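Local coordinates for tryptophan halogenase superfamily (Brevundimonas sp. BAL3, PDB 6FRL), which is a flavin-dependent halogenase that prefers bromination over chlorination and probably acts on indole-type aromatic substrates, at residues B[271-276]-B[304-309]. Sequence-based numbering, arbitrary orientation.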
loop_
_atom_site.group_PDB
_atom_site.type_symbol
_atom_site.label_atom_id
_atom_site.label_comp_id
_atom_site.label_asym_id
_atom_site.label_seq_id
_atom_site.Cartn_x
_atom_site.Cartn_y
_atom_site.Cartn_z
ATOM N N THR B 271 -30.642 8.679 4.567
ATOM C CA THR B 271 -31.916 8.359 3.922
ATOM C C THR B 271 -32.055 9.108 2.587
ATOM O O THR B 271 -32.095 10.348 2.554
ATOM C CB THR B 271 -33.109 8.717 4.836
ATOM O OG1 THR B 271 -32.993 8.010 6.074
ATOM C CG2 THR B 271 -34.456 8.352 4.174
ATOM N N ALA B 272 -32.111 8.356 1.482
ATOM C CA ALA B 272 -32.316 8.969 0.168
ATOM C C ALA B 272 -33.727 9.558 0.060
ATOM O O ALA B 272 -34.706 8.915 0.464
ATOM C CB ALA B 272 -32.091 7.955 -0.942
ATOM N N ARG B 273 -33.812 10.770 -0.496
ATOM C CA ARG B 273 -35.096 11.455 -0.754
ATOM C C ARG B 273 -35.208 11.747 -2.255
ATOM O O ARG B 273 -34.462 11.163 -3.045
ATOM C CB ARG B 273 -35.229 12.733 0.122
ATOM C CG ARG B 273 -35.061 12.540 1.626
ATOM C CD ARG B 273 -36.163 11.710 2.228
ATOM N NE ARG B 273 -36.146 11.776 3.693
ATOM C CZ ARG B 273 -36.788 10.923 4.495
ATOM N NH1 ARG B 273 -37.537 9.924 4.007
ATOM N NH2 ARG B 273 -36.732 11.077 5.818
ATOM N N SER B 274 -36.131 12.624 -2.652
ATOM C CA SER B 274 -36.458 12.852 -4.080
ATOM C C SER B 274 -35.324 13.410 -4.918
ATOM O O SER B 274 -35.258 13.107 -6.110
ATOM C CB SER B 274 -37.708 13.778 -4.236
ATOM O OG SER B 274 -37.405 15.152 -4.064
ATOM N N ALA B 275 -34.451 14.224 -4.321
ATOM C CA ALA B 275 -33.377 14.877 -5.103
ATOM C C ALA B 275 -32.118 15.148 -4.304
ATOM O O ALA B 275 -31.510 16.221 -4.420
ATOM C CB ALA B 275 -33.882 16.157 -5.773
ATOM N N GLY B 276 -31.715 14.123 -3.555
ATOM C CA GLY B 276 -30.591 14.181 -2.614
ATOM C C GLY B 276 -30.836 13.257 -1.443
ATOM O O GLY B 276 -31.525 12.244 -1.586
ATOM N N LEU B 304 -37.282 21.847 2.476
ATOM C CA LEU B 304 -37.686 21.871 3.884
ATOM C C LEU B 304 -38.875 20.938 4.140
ATOM O O LEU B 304 -38.998 20.375 5.242
ATOM C CB LEU B 304 -37.996 23.303 4.324
ATOM C CG LEU B 304 -36.848 24.332 4.201
ATOM C CD1 LEU B 304 -37.258 25.738 4.613
ATOM C CD2 LEU B 304 -35.637 23.905 5.007
ATOM N N ALA B 305 -39.724 20.755 3.117
ATOM C CA ALA B 305 -40.843 19.794 3.161
ATOM C C ALA B 305 -40.395 18.329 3.278
ATOM O O ALA B 305 -41.114 17.496 3.841
ATOM C CB ALA B 305 -41.745 19.970 1.937
ATOM N N GLU B 306 -39.233 18.010 2.726
ATOM C CA GLU B 306 -38.640 16.676 2.902
ATOM C C GLU B 306 -37.941 16.517 4.280
ATOM O O GLU B 306 -38.092 15.480 4.942
ATOM C CB GLU B 306 -37.656 16.388 1.755
ATOM C CG GLU B 306 -38.258 16.510 0.364
ATOM C CD GLU B 306 -37.493 15.761 -0.702
ATOM O OE1 GLU B 306 -36.269 16.000 -0.871
ATOM O OE2 GLU B 306 -38.136 14.932 -1.377
ATOM N N LEU B 307 -37.216 17.559 4.701
ATOM C CA LEU B 307 -36.380 17.515 5.896
ATOM C C LEU B 307 -37.187 17.607 7.183
ATOM O O LEU B 307 -37.125 16.712 8.032
ATOM C CB LEU B 307 -35.350 18.655 5.842
ATOM C CG LEU B 307 -34.279 18.917 6.920
ATOM C CD1 LEU B 307 -33.405 17.716 7.286
ATOM C CD2 LEU B 307 -33.427 20.083 6.465
ATOM N N MET B 308 -37.984 18.670 7.303
ATOM C CA MET B 308 -38.561 19.086 8.610
ATOM C C MET B 308 -39.608 18.151 9.223
ATOM O O MET B 308 -39.701 18.100 10.441
ATOM C CB MET B 308 -39.066 20.526 8.539
ATOM C CG MET B 308 -37.946 21.557 8.257
ATOM S SD MET B 308 -36.567 21.641 9.454
ATOM C CE MET B 308 -37.491 21.957 10.945
ATOM N N PRO B 309 -40.365 17.389 8.407
ATOM C CA PRO B 309 -41.248 16.357 9.018
ATOM C C PRO B 309 -40.580 15.072 9.498
ATOM O O PRO B 309 -41.273 14.223 10.050
ATOM C CB PRO B 309 -42.233 15.992 7.882
ATOM C CG PRO B 309 -42.033 17.005 6.810
ATOM C CD PRO B 309 -40.655 17.585 6.973
#
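Glu306 reaches from helix 300-307 to the hairpin turn after strand 268-273 and takes two bonds from Ser274 on one carboxylate oxygen. Ser274 OG gives the shorter, 2.8 Å to Glu306 OE2, and meets that oxygen 39° out of the carboxylate plane. The backbone Ser274 N adds a weak bond to the same atom, 3.3 Å long with an N-H...O angle of 150°. The other oxygen, Glu306 OE1, lies 3.6 Å from Arg273 CB, a contact with the root of the arginine side chain and not with its charge. Beyond CG the glutamate chain runs extended, which carries the carboxylate across to the turn. Arg273 instead bends at chi2 (-66°) and sends its guanidinium elsewhere, with Arg273 NE 6.2 Å from Glu306 OE1. Thr271 CG2 lies 3.4 Å above the guanidinium plane, over its centre, and Arg273 NH2 bonds to Gln278 OE1 on strand 276-282. The turn is closed by Arg273 N to Gly276 O, 2.9 Å; Trp412 NE1 bonds to Arg273 O and Thr409 OG1 to Ser274 O, tying it to residues later in the chain. Leu291 of strand 286-293, in the same mixed sheet as both hairpin strands, touches Arg273, Glu306 and Leu307. With an alanine at Glu306, the hydroxyl and amide of Ser274 would probably lose their shared acceptor, and a gap would be likely to open beside Arg273 CB. Helix and hairpin are thus tied chiefly through the hydroxyl, the amide being a weak second donor, while the arginine probably adds only a longer-range attraction.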